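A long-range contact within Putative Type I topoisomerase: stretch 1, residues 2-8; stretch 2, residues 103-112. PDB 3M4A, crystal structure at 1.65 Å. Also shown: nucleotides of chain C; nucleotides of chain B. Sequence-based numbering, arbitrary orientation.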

# COMPACT_ATOMS: atom_id res chain seq x y z
N PRO A 2 13.67 -4.07 -12.19
CA PRO A 2 13.27 -5.44 -12.53
C PRO A 2 11.87 -5.79 -12.00
O PRO A 2 11.33 -5.05 -11.17
CB PRO A 2 14.34 -6.30 -11.84
CG PRO A 2 15.54 -5.43 -11.72
CD PRO A 2 15.08 -3.98 -11.78
N SER A 3 11.28 -6.89 -12.48
CA SER A 3 9.97 -7.34 -12.00
C SER A 3 10.13 -8.11 -10.68
O SER A 3 11.25 -8.44 -10.29
CB SER A 3 9.26 -8.22 -13.04
OG SER A 3 9.59 -9.59 -12.89
N ARG A 4 9.01 -8.39 -10.02
CA ARG A 4 9.03 -9.13 -8.75
C ARG A 4 9.48 -10.57 -8.92
O ARG A 4 10.35 -11.04 -8.19
CB ARG A 4 7.65 -9.13 -8.10
CG ARG A 4 7.63 -9.80 -6.74
CD ARG A 4 6.23 -9.99 -6.27
NE ARG A 4 6.17 -10.48 -4.90
CZ ARG A 4 5.05 -10.91 -4.32
NH1 ARG A 4 3.91 -10.92 -4.99
NH2 ARG A 4 5.08 -11.32 -3.06
N THR A 5 8.85 -11.29 -9.85
CA THR A 5 9.18 -12.69 -10.11
C THR A 5 10.63 -12.84 -10.60
O THR A 5 11.30 -13.82 -10.28
CB THR A 5 8.21 -13.35 -11.11
OG1 THR A 5 8.07 -12.52 -12.27
CG2 THR A 5 6.85 -13.56 -10.47
N GLU A 6 11.10 -11.85 -11.37
CA GLU A 6 12.51 -11.77 -11.77
C GLU A 6 13.42 -11.70 -10.55
O GLU A 6 14.44 -12.40 -10.49
CB GLU A 6 12.75 -10.57 -12.69
CG GLU A 6 12.26 -10.78 -14.12
CD GLU A 6 12.34 -9.53 -15.00
OE1 GLU A 6 12.70 -8.43 -14.51
OE2 GLU A 6 12.04 -9.65 -16.20
N LEU A 7 13.06 -10.87 -9.57
CA LEU A 7 13.81 -10.78 -8.31
C LEU A 7 13.72 -12.08 -7.50
O LEU A 7 14.74 -12.64 -7.11
CB LEU A 7 13.32 -9.60 -7.47
CG LEU A 7 13.64 -8.20 -8.00
CD1 LEU A 7 12.75 -7.17 -7.34
CD2 LEU A 7 15.11 -7.86 -7.80
N LEU A 8 12.50 -12.57 -7.28
CA LEU A 8 12.32 -13.82 -6.53
C LEU A 8 13.01 -15.01 -7.21
O LEU A 8 13.30 -16.02 -6.55
CB LEU A 8 10.83 -14.13 -6.32
CG LEU A 8 10.00 -13.10 -5.54
CD1 LEU A 8 8.64 -13.68 -5.18
CD2 LEU A 8 10.73 -12.61 -4.29
N PRO A 103 9.94 -2.92 -0.28
CA PRO A 103 11.09 -2.64 -1.17
C PRO A 103 11.00 -3.31 -2.54
O PRO A 103 11.32 -2.70 -3.56
CB PRO A 103 12.28 -3.17 -0.37
CG PRO A 103 11.83 -3.14 1.05
CD PRO A 103 10.38 -3.50 1.00
N THR A 104 10.54 -4.56 -2.55
CA THR A 104 10.30 -5.27 -3.81
C THR A 104 9.21 -4.61 -4.65
O THR A 104 9.33 -4.51 -5.88
CB THR A 104 9.99 -6.74 -3.56
OG1 THR A 104 11.15 -7.36 -3.01
CG2 THR A 104 9.62 -7.45 -4.86
N LEU A 105 8.14 -4.17 -3.98
CA LEU A 105 7.09 -3.40 -4.65
C LEU A 105 7.67 -2.19 -5.36
O LEU A 105 7.31 -1.91 -6.49
CB LEU A 105 6.03 -2.92 -3.66
CG LEU A 105 4.95 -1.97 -4.16
CD1 LEU A 105 4.14 -2.64 -5.24
CD2 LEU A 105 4.08 -1.49 -2.98
N LYS A 106 8.53 -1.44 -4.66
CA LYS A 106 9.15 -0.23 -5.23
C LYS A 106 9.99 -0.52 -6.46
O LYS A 106 9.95 0.23 -7.44
CB LYS A 106 9.99 0.49 -4.18
CG LYS A 106 9.16 1.13 -3.07
CD LYS A 106 8.45 2.34 -3.54
CE LYS A 106 9.42 3.47 -3.88
NZ LYS A 106 8.73 4.54 -4.59
N VAL A 107 10.76 -1.60 -6.43
CA VAL A 107 11.56 -1.99 -7.59
C VAL A 107 10.65 -2.28 -8.79
O VAL A 107 10.86 -1.79 -9.91
CB VAL A 107 12.44 -3.21 -7.27
CG1 VAL A 107 13.07 -3.80 -8.56
CG2 VAL A 107 13.51 -2.82 -6.25
N ALA A 108 9.61 -3.07 -8.54
CA ALA A 108 8.68 -3.45 -9.59
C ALA A 108 7.92 -2.25 -10.16
O ALA A 108 7.80 -2.10 -11.38
CB ALA A 108 7.71 -4.47 -9.06
N THR A 109 7.40 -1.39 -9.27
CA THR A 109 6.62 -0.24 -9.74
C THR A 109 7.51 0.81 -10.43
O THR A 109 7.11 1.38 -11.44
CB THR A 109 5.71 0.38 -8.64
OG1 THR A 109 6.49 0.83 -7.53
CG2 THR A 109 4.69 -0.64 -8.17
N THR A 110 8.71 1.05 -9.93
CA THR A 110 9.64 1.95 -10.63
C THR A 110 9.90 1.45 -12.06
O THR A 110 9.86 2.24 -13.00
CB THR A 110 10.97 2.12 -9.85
OG1 THR A 110 10.70 2.82 -8.63
CG2 THR A 110 11.99 2.88 -10.67
N ALA A 111 10.16 0.15 -12.21
CA ALA A 111 10.41 -0.42 -13.53
C ALA A 111 9.26 -0.09 -14.49
O ALA A 111 9.49 0.46 -15.59
CB ALA A 111 10.65 -1.94 -13.43
N ASP A 112 8.03 -0.33 -14.05
CA ASP A 112 6.85 -0.01 -14.86
C ASP A 112 6.68 1.48 -15.17
O ASP A 112 6.23 1.87 -16.25
CB ASP A 112 5.58 -0.55 -14.19
CG ASP A 112 5.47 -2.08 -14.27
OD1 ASP A 112 5.89 -2.67 -15.29
OD2 ASP A 112 4.95 -2.69 -13.31
P DT C 7 14.91 -2.14 -15.58
OP1 DT C 7 14.04 -2.77 -14.54
OP2 DT C 7 16.03 -2.92 -16.17
O5' DT C 7 13.95 -1.63 -16.73
C5' DT C 7 12.75 -0.98 -16.37
C4' DT C 7 12.17 -0.22 -17.53
O4' DT C 7 13.12 0.78 -17.99
C3' DT C 7 11.88 -1.06 -18.75
O3' DT C 7 10.67 -1.77 -18.55
C2' DT C 7 11.80 -0.01 -19.83
C1' DT C 7 12.83 1.00 -19.35
N1 DT C 7 14.14 0.95 -20.08
C2 DT C 7 14.22 1.76 -21.18
O2 DT C 7 13.30 2.42 -21.59
N3 DT C 7 15.41 1.75 -21.82
C4 DT C 7 16.51 1.05 -21.45
O4 DT C 7 17.53 1.17 -22.12
C5 DT C 7 16.40 0.19 -20.29
C7 DT C 7 17.56 -0.64 -19.82
C6 DT C 7 15.20 0.19 -19.64
P DC B 10 10.45 6.91 -9.62
OP1 DC B 10 10.27 5.63 -8.95
OP2 DC B 10 9.48 7.99 -9.31
O5' DC B 10 11.88 7.46 -9.21
C5' DC B 10 13.02 6.59 -9.35
C4' DC B 10 14.29 7.38 -9.13
O4' DC B 10 14.47 8.35 -10.21
C3' DC B 10 14.33 8.19 -7.83
O3' DC B 10 15.63 8.16 -7.28
C2' DC B 10 14.01 9.60 -8.29
C1' DC B 10 14.78 9.60 -9.60
N1 DC B 10 14.44 10.67 -10.55
C2 DC B 10 15.43 11.06 -11.46
O2 DC B 10 16.54 10.50 -11.44
N3 DC B 10 15.15 12.05 -12.33
C4 DC B 10 13.96 12.64 -12.33
N4 DC B 10 13.75 13.61 -13.22
C5 DC B 10 12.94 12.26 -11.41
C6 DC B 10 13.23 11.28 -10.54

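No hydrogen bond joins the two stretches; their most distinctive link is a CA-H...O contact, in which the backbone carbonyl of Pro2 faces the helix of stretch 2 and its O lies 3.5 Å from Ala108 CA, with an angle of 149° at the hydrogen. The Ala108 methyl group is directed sideways, and the oxygen meets the CA itself. The same carbonyl oxygen sits 3.4 Å from Val107 CG1, and the Pro2 ring adds an apolar contact, CD to Val107 CG1 at 3.8 Å. One turn further along the helix, Ala111 points its CB toward stretch 1 and reaches within 3.9 Å of Pro2 N. Pro2 thus rests on Val107, Ala108 and Ala111, although its own CA-to-CB bond points away: backbone atoms and the ring CD make its closest approaches.

Beyond Pro2 the chain turns into a short helix, residues 4-8, whose start is organised by a reciprocal pair of hydrogen bonds. Ser3, at the N-cap position, accepts from Glu6 N through its OG (3.1 Å, 161°), while Ser3 N donates to Glu6 OE1 (2.9 Å, 178°, almost straight). Each residue therefore uses its side chain to satisfy the other's backbone NH. Leu7 N to Ser3 O (3.1 Å) and Leu8 N to Arg4 O (2.8 Å) continue the helical pattern. The axis of this helix runs at 131° to that of helix 103-112, nearer antiparallel than parallel, with a closest approach of 9.9 Å.

Between the helices the contact is carried by aliphatic atoms. Leu7, with chi1 m and chi2 t, points toward stretch 2 and places CD1 3.6 Å from Val107 CG1 and 4.0 Å from Thr104 CG2. Val107 CG1 is consequently shared, meeting both Pro2 and Leu7. Thr104 points toward stretch 1 and also receives Arg4, whose CG lies 3.6 Å from Thr104 CG2. The Arg4 side chain is fully extended, t at chi1, chi2 and chi3; its CG packs here, while NH1 and NH2 find hydrogen-bonding partners elsewhere in the structure. Arg4 N stands 4.2 Å from Ala108 CB, a looser touch.

Thr104, Val107, Ala108 and Ala111 follow the three- and four-residue spacing of a helix, which puts them along one side. Their turns are held by backbone bonds such as Ala108 N to Thr104 O (3.0 Å) and Ala111 N to Val107 O (3.1 Å). Leu105 and Thr109, by contrast, point away from stretch 1. The contact is modest, burying 318 Å² summed over both sides, with Thr104, Pro2 and Val107 the most covered.

DNA lies close to both stretches, as suits a putative topoisomerase. Pro2 N is 2.7 Å from OP1 of DT7 in chain C, and Ala111 O is 3.4 Å from C4' of the same nucleotide, so one nucleotide approaches both stretches. Thr110 OG1 lies 2.9 Å from OP1 of DC10 in chain B.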